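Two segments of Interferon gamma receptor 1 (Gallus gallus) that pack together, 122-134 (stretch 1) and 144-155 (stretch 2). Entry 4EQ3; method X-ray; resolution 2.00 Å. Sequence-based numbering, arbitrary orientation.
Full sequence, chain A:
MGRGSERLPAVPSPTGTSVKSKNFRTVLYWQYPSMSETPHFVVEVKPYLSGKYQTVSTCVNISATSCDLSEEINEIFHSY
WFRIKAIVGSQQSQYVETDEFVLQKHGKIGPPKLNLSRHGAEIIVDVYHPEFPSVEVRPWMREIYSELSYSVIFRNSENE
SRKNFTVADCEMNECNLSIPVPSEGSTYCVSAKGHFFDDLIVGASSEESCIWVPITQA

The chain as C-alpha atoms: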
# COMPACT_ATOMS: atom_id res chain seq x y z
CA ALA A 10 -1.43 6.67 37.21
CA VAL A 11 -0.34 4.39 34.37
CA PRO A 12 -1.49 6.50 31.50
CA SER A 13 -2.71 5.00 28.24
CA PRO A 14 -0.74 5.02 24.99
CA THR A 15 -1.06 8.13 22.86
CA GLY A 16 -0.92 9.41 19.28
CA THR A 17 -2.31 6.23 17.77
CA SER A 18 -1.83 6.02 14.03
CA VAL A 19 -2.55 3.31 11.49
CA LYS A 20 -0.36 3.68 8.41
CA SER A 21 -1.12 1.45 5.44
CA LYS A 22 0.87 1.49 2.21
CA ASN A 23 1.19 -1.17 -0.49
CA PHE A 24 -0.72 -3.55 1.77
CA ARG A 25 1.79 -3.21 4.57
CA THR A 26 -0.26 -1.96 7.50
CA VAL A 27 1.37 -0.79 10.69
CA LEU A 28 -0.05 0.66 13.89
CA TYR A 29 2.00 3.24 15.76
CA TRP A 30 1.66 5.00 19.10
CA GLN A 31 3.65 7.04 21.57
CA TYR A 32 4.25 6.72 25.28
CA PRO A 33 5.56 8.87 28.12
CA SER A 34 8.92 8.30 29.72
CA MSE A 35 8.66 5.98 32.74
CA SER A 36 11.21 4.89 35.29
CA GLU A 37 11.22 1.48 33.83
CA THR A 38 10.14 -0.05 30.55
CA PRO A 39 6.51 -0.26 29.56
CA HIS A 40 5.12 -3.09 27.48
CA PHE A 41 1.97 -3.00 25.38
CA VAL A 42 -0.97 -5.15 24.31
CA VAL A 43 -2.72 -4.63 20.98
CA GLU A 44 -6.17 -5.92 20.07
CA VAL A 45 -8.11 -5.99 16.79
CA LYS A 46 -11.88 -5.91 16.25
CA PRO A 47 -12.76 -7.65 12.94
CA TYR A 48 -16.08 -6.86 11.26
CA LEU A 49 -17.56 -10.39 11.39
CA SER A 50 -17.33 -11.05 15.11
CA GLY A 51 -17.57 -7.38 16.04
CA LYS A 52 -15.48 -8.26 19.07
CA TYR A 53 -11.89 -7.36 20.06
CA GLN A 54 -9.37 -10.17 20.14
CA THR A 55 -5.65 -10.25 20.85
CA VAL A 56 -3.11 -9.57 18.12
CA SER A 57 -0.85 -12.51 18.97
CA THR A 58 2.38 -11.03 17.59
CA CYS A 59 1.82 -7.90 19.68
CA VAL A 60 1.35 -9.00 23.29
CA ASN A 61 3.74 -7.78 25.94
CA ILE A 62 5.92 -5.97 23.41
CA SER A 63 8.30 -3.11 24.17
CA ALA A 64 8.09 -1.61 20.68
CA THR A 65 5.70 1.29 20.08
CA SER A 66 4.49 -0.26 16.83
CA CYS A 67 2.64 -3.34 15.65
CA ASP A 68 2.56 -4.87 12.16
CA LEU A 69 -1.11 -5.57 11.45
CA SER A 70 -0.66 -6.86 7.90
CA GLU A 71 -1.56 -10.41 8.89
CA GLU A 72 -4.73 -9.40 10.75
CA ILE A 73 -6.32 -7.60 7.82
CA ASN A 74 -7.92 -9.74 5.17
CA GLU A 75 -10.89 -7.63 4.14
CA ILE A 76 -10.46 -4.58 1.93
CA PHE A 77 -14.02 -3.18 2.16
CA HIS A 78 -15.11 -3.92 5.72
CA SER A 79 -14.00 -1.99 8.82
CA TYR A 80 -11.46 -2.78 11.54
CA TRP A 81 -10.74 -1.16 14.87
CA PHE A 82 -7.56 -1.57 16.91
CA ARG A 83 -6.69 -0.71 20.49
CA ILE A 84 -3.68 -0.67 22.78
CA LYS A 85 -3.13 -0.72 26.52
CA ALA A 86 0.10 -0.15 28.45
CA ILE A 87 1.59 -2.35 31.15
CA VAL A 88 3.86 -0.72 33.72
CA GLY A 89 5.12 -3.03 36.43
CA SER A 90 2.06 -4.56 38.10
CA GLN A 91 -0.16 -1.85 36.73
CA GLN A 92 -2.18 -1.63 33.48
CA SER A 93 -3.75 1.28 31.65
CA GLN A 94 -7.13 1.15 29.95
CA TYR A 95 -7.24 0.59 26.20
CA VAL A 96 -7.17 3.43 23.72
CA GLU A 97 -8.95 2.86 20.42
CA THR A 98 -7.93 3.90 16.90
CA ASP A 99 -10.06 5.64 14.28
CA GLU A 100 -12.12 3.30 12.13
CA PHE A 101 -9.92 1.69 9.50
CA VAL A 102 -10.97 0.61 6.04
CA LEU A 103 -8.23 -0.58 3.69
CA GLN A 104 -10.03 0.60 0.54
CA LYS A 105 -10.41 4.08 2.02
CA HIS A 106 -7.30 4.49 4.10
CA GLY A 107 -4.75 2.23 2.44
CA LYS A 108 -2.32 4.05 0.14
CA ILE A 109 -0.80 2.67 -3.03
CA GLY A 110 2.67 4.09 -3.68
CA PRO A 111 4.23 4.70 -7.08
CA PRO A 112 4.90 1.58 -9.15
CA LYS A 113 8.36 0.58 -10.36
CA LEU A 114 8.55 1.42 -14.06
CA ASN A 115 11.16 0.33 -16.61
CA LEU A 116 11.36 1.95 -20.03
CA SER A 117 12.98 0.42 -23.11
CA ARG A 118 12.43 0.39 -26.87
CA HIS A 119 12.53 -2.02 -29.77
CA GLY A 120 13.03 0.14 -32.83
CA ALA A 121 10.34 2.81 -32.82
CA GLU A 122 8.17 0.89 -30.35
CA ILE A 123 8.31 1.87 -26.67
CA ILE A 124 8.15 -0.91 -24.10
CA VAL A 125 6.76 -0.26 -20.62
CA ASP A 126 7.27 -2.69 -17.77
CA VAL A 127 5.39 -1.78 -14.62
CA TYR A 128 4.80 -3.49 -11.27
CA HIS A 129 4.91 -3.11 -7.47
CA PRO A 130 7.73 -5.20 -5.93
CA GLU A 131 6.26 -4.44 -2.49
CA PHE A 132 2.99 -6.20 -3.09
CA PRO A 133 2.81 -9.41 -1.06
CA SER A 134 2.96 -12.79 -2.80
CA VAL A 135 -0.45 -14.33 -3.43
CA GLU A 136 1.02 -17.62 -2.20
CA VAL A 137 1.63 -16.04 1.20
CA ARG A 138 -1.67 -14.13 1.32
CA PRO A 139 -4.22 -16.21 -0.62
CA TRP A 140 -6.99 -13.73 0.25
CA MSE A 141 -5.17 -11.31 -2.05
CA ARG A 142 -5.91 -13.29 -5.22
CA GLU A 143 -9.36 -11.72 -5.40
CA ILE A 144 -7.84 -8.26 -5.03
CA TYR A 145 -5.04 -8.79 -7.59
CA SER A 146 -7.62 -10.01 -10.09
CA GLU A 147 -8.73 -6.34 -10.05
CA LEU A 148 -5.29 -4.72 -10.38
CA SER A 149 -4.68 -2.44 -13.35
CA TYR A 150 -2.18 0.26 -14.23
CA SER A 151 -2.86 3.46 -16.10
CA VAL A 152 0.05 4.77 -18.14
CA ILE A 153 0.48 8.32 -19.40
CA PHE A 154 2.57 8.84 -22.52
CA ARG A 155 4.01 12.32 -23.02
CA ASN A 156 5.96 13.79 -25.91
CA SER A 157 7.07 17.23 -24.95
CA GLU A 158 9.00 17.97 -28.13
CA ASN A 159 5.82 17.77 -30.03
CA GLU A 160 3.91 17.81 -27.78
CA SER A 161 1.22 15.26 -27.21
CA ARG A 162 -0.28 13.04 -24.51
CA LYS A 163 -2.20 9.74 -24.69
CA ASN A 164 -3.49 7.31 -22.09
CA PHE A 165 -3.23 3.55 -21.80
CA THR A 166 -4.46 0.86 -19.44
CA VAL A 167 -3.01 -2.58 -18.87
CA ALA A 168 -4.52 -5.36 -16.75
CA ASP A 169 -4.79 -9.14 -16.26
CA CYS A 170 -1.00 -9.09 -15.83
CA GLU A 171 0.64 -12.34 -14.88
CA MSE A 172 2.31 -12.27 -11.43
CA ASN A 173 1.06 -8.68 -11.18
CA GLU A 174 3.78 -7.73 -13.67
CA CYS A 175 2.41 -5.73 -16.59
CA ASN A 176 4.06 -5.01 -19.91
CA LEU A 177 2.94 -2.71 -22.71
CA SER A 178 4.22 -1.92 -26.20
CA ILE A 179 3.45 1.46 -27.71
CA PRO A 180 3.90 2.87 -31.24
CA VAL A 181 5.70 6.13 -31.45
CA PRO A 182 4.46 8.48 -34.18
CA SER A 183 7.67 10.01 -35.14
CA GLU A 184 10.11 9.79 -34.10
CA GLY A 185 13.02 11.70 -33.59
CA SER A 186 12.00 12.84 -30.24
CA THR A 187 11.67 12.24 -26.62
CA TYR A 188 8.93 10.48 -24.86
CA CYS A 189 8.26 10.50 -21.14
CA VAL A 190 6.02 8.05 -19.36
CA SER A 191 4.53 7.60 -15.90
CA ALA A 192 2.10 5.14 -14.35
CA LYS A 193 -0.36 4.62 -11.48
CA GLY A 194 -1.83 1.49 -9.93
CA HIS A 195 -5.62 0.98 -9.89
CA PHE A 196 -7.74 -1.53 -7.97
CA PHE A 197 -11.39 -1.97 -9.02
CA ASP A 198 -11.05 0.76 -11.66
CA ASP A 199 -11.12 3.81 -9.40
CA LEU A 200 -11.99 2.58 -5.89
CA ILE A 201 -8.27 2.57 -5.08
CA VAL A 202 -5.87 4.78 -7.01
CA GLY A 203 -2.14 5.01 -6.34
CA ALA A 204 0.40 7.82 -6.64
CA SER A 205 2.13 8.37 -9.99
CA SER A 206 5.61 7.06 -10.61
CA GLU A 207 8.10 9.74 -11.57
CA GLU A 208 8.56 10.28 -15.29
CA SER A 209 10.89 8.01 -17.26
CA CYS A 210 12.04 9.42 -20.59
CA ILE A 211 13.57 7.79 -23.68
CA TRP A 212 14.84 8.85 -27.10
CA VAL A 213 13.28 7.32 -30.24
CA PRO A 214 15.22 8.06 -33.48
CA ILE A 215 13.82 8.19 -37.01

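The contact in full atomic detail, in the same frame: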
# COMPACT_ATOMS: atom_id res chain seq x y z
N GLU A 122 9.21 1.30 -31.29
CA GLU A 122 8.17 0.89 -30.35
C GLU A 122 8.67 0.98 -28.91
O GLU A 122 9.69 0.38 -28.55
CB GLU A 122 7.68 -0.53 -30.65
CG GLU A 122 8.26 -1.59 -29.72
CD GLU A 122 7.92 -3.02 -30.13
OE1 GLU A 122 8.20 -3.40 -31.30
OE2 GLU A 122 7.39 -3.77 -29.27
N ILE A 123 7.95 1.73 -28.07
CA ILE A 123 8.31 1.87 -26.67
C ILE A 123 7.72 0.73 -25.85
O ILE A 123 6.57 0.33 -26.05
CB ILE A 123 7.81 3.19 -26.06
CG1 ILE A 123 8.22 4.38 -26.92
CG2 ILE A 123 8.36 3.36 -24.66
CD1 ILE A 123 9.68 4.68 -26.84
N ILE A 124 8.52 0.23 -24.92
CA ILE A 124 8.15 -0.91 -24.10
C ILE A 124 8.12 -0.51 -22.63
O ILE A 124 9.14 -0.09 -22.06
CB ILE A 124 9.14 -2.06 -24.29
CG1 ILE A 124 9.11 -2.56 -25.73
CG2 ILE A 124 8.84 -3.19 -23.31
CD1 ILE A 124 10.23 -3.55 -26.06
N VAL A 125 6.95 -0.63 -22.02
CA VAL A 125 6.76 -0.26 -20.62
C VAL A 125 6.57 -1.48 -19.73
O VAL A 125 5.64 -2.26 -19.93
CB VAL A 125 5.55 0.64 -20.45
CG1 VAL A 125 5.35 0.99 -18.98
CG2 VAL A 125 5.71 1.88 -21.30
N ASP A 126 7.46 -1.66 -18.76
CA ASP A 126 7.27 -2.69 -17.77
C ASP A 126 6.93 -2.00 -16.46
O ASP A 126 7.62 -1.08 -16.03
CB ASP A 126 8.52 -3.55 -17.60
CG ASP A 126 8.77 -4.47 -18.80
OD1 ASP A 126 8.01 -5.46 -18.98
OD2 ASP A 126 9.72 -4.19 -19.57
N VAL A 127 5.84 -2.43 -15.84
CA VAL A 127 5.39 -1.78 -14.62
C VAL A 127 4.91 -2.82 -13.62
O VAL A 127 4.24 -3.78 -13.99
CB VAL A 127 4.29 -0.76 -14.93
CG1 VAL A 127 3.11 -1.46 -15.62
CG2 VAL A 127 3.85 -0.03 -13.67
N TYR A 128 5.27 -2.63 -12.35
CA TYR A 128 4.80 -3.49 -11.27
C TYR A 128 5.14 -2.89 -9.90
O TYR A 128 5.83 -1.87 -9.82
CB TYR A 128 5.37 -4.90 -11.40
CG TYR A 128 6.78 -5.05 -10.87
CD1 TYR A 128 7.82 -4.27 -11.35
CD2 TYR A 128 7.07 -6.01 -9.90
CE1 TYR A 128 9.12 -4.42 -10.87
CE2 TYR A 128 8.36 -6.17 -9.41
CZ TYR A 128 9.37 -5.37 -9.90
OH TYR A 128 10.65 -5.52 -9.41
N HIS A 129 4.65 -3.53 -8.84
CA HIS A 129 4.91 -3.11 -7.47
C HIS A 129 5.63 -4.22 -6.72
O HIS A 129 4.98 -5.14 -6.21
CB HIS A 129 3.59 -2.88 -6.74
CG HIS A 129 3.08 -1.48 -6.84
ND1 HIS A 129 2.27 -1.06 -7.86
CD2 HIS A 129 3.26 -0.41 -6.03
CE1 HIS A 129 1.97 0.22 -7.69
NE2 HIS A 129 2.55 0.63 -6.58
N PRO A 130 6.97 -4.14 -6.61
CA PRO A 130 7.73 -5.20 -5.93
C PRO A 130 7.27 -5.39 -4.48
O PRO A 130 7.40 -6.48 -3.92
CB PRO A 130 9.18 -4.69 -5.96
CG PRO A 130 9.06 -3.22 -6.18
CD PRO A 130 7.85 -3.04 -7.05
N GLU A 131 6.73 -4.37 -3.86
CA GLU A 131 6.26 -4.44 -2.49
C GLU A 131 5.02 -5.26 -2.27
O GLU A 131 4.77 -5.70 -1.21
CB GLU A 131 5.99 -3.07 -1.96
CG GLU A 131 7.05 -2.12 -2.25
CD GLU A 131 6.73 -1.19 -3.43
OE1 GLU A 131 7.15 -0.04 -3.28
OE2 GLU A 131 6.12 -1.58 -4.45
N PHE A 132 4.24 -5.47 -3.29
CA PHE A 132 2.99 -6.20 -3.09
C PHE A 132 3.29 -7.61 -2.59
O PHE A 132 4.20 -8.27 -3.08
CB PHE A 132 2.14 -6.25 -4.36
CG PHE A 132 1.49 -4.94 -4.72
CD1 PHE A 132 1.59 -3.85 -3.87
CD2 PHE A 132 0.80 -4.79 -5.91
CE1 PHE A 132 1.01 -2.64 -4.20
CE2 PHE A 132 0.22 -3.59 -6.25
CZ PHE A 132 0.32 -2.51 -5.40
N PRO A 133 2.52 -8.08 -1.61
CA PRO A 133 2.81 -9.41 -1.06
C PRO A 133 2.45 -10.53 -2.04
O PRO A 133 1.55 -10.37 -2.86
CB PRO A 133 1.95 -9.47 0.20
CG PRO A 133 0.82 -8.49 -0.07
CD PRO A 133 1.43 -7.39 -0.90
N SER A 134 3.19 -11.63 -1.96
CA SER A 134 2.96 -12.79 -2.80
C SER A 134 1.58 -13.38 -2.53
O SER A 134 1.18 -13.53 -1.38
CB SER A 134 4.04 -13.85 -2.53
OG SER A 134 3.66 -15.13 -3.02
N ILE A 144 -8.19 -9.66 -4.89
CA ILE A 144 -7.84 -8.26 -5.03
C ILE A 144 -6.96 -8.03 -6.26
O ILE A 144 -7.20 -7.10 -7.03
CB ILE A 144 -7.12 -7.74 -3.76
CG1 ILE A 144 -7.96 -8.04 -2.50
CG2 ILE A 144 -6.75 -6.27 -3.88
CD1 ILE A 144 -9.45 -7.77 -2.65
N TYR A 145 -5.95 -8.88 -6.44
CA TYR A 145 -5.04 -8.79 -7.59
C TYR A 145 -5.78 -8.99 -8.90
O TYR A 145 -5.43 -8.40 -9.92
CB TYR A 145 -3.90 -9.80 -7.49
CG TYR A 145 -2.89 -9.49 -6.41
CD1 TYR A 145 -2.54 -8.18 -6.13
CD2 TYR A 145 -2.28 -10.51 -5.69
CE1 TYR A 145 -1.61 -7.88 -5.14
CE2 TYR A 145 -1.35 -10.22 -4.70
CZ TYR A 145 -1.02 -8.91 -4.43
OH TYR A 145 -0.11 -8.63 -3.44
N SER A 146 -6.81 -9.82 -8.89
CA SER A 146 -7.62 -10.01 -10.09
C SER A 146 -8.23 -8.68 -10.57
O SER A 146 -8.73 -8.59 -11.69
CB SER A 146 -8.71 -11.07 -9.86
OG SER A 146 -9.82 -10.51 -9.19
N GLU A 147 -8.17 -7.66 -9.71
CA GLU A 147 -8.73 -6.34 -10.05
C GLU A 147 -7.64 -5.26 -10.17
O GLU A 147 -7.94 -4.06 -10.19
CB GLU A 147 -9.76 -5.91 -9.00
CG GLU A 147 -10.96 -6.86 -8.87
CD GLU A 147 -11.91 -6.79 -10.05
OE1 GLU A 147 -11.81 -5.83 -10.85
OE2 GLU A 147 -12.76 -7.69 -10.18
N LEU A 148 -6.39 -5.68 -10.25
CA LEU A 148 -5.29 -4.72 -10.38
C LEU A 148 -5.12 -4.28 -11.83
O LEU A 148 -5.03 -5.10 -12.73
CB LEU A 148 -3.98 -5.35 -9.90
CG LEU A 148 -2.72 -4.51 -10.16
CD1 LEU A 148 -2.75 -3.17 -9.42
CD2 LEU A 148 -1.49 -5.32 -9.79
N SER A 149 -5.06 -2.97 -12.04
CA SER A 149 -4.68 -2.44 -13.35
C SER A 149 -3.70 -1.28 -13.18
O SER A 149 -3.55 -0.73 -12.09
CB SER A 149 -5.92 -2.00 -14.14
OG SER A 149 -6.59 -0.93 -13.50
N TYR A 150 -3.03 -0.91 -14.26
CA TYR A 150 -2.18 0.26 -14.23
C TYR A 150 -2.61 1.18 -15.35
O TYR A 150 -2.93 0.71 -16.44
CB TYR A 150 -0.70 -0.12 -14.38
CG TYR A 150 -0.12 -0.83 -13.18
CD1 TYR A 150 -0.11 -2.21 -13.10
CD2 TYR A 150 0.40 -0.10 -12.11
CE1 TYR A 150 0.41 -2.86 -11.99
CE2 TYR A 150 0.92 -0.75 -10.99
CZ TYR A 150 0.91 -2.12 -10.94
OH TYR A 150 1.42 -2.77 -9.84
N SER A 151 -2.64 2.47 -15.07
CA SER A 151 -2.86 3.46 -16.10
C SER A 151 -1.51 4.07 -16.41
O SER A 151 -0.72 4.34 -15.51
CB SER A 151 -3.82 4.55 -15.62
OG SER A 151 -3.32 5.15 -14.44
N VAL A 152 -1.24 4.27 -17.70
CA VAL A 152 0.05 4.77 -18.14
C VAL A 152 -0.15 6.00 -19.00
O VAL A 152 -0.94 5.99 -19.94
CB VAL A 152 0.78 3.70 -18.96
CG1 VAL A 152 2.14 4.21 -19.40
CG2 VAL A 152 0.92 2.44 -18.15
N ILE A 153 0.57 7.07 -18.66
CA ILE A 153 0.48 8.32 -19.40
C ILE A 153 1.72 8.58 -20.25
O ILE A 153 2.83 8.68 -19.75
CB ILE A 153 0.24 9.51 -18.45
CG1 ILE A 153 -1.09 9.35 -17.71
CG2 ILE A 153 0.23 10.81 -19.24
CD1 ILE A 153 -1.44 10.50 -16.80
N PHE A 154 1.50 8.68 -21.56
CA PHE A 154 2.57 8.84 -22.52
C PHE A 154 2.68 10.29 -22.94
O PHE A 154 1.76 10.83 -23.54
CB PHE A 154 2.27 8.00 -23.76
CG PHE A 154 3.38 7.08 -24.16
CD1 PHE A 154 4.10 7.30 -25.31
CD2 PHE A 154 3.70 5.98 -23.37
CE1 PHE A 154 5.13 6.45 -25.68
CE2 PHE A 154 4.72 5.13 -23.72
CZ PHE A 154 5.44 5.36 -24.88
N ARG A 155 3.80 10.93 -22.63
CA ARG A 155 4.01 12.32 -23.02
C ARG A 155 5.17 12.53 -23.98
O ARG A 155 6.27 12.03 -23.76
CB ARG A 155 4.22 13.21 -21.79
CG ARG A 155 2.95 13.77 -21.21
CD ARG A 155 2.87 13.52 -19.72
NE ARG A 155 3.21 14.70 -18.93
CZ ARG A 155 2.32 15.53 -18.38
NH1 ARG A 155 1.02 15.30 -18.54
NH2 ARG A 155 2.73 16.57 -17.68
O HOH W 1 2.12 -5.21 -9.34

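Strand 122-128 and strand 148-155 run in roughly opposite directions, with 136° between them. Their axes come no closer than 8.7 Å, and no backbone hydrogen bond joins them. Side chains fill the space between. The gap is narrower at Val127 and Tyr150, where the CA atoms are 7.8 Å apart, than at Ile123 and Phe154, where they are 9.9 Å apart.

Alternate residues face across the gap: Ile123, Val125 and Val127 from one strand, Leu148, Tyr150, Val152 and Phe154 from the other. At the wide end the Phe154 ring reaches over edge-first. Its CZ lies 3.4 Å from CB of Ile123, and its CE2 lies 4.2 Å from CG2 of Val125. The rim of the ring thus occupies the hollow beside these two branched side chains.

Tyr150 has the largest area covered by the other stretch. CG2 of Val127 sits over one face of its ring, 3.8 Å from CD2 of Tyr150, and makes a CH-pi contact. The ring also carries its hydroxyl to His129, where OH of Tyr150 and ND1 of His129 form a nearly straight 2.8 Å hydrogen bond. The two rings meet rim to rim, with planes only 18° apart. A water fits beside this pair, 3.1 Å from N of His129, whose hydrogen it accepts, and 2.6 Å from OH of Tyr150.

Beyond the strand, a type I turn from His129 to Phe132 is closed by the bond from N of Phe132 to O of His129, 3.0 Å. Phe132 points toward the second stretch. Its CE2 lies 4.3 Å from CD2 of Leu148, and its CD2 lies 4.0 Å from CE1 of Tyr145. Tyr145 starts sideways, but its end comes nearer. Its OH donates a very short 2.5 Å hydrogen bond to O of Pro133, tying the loop to the helix residue.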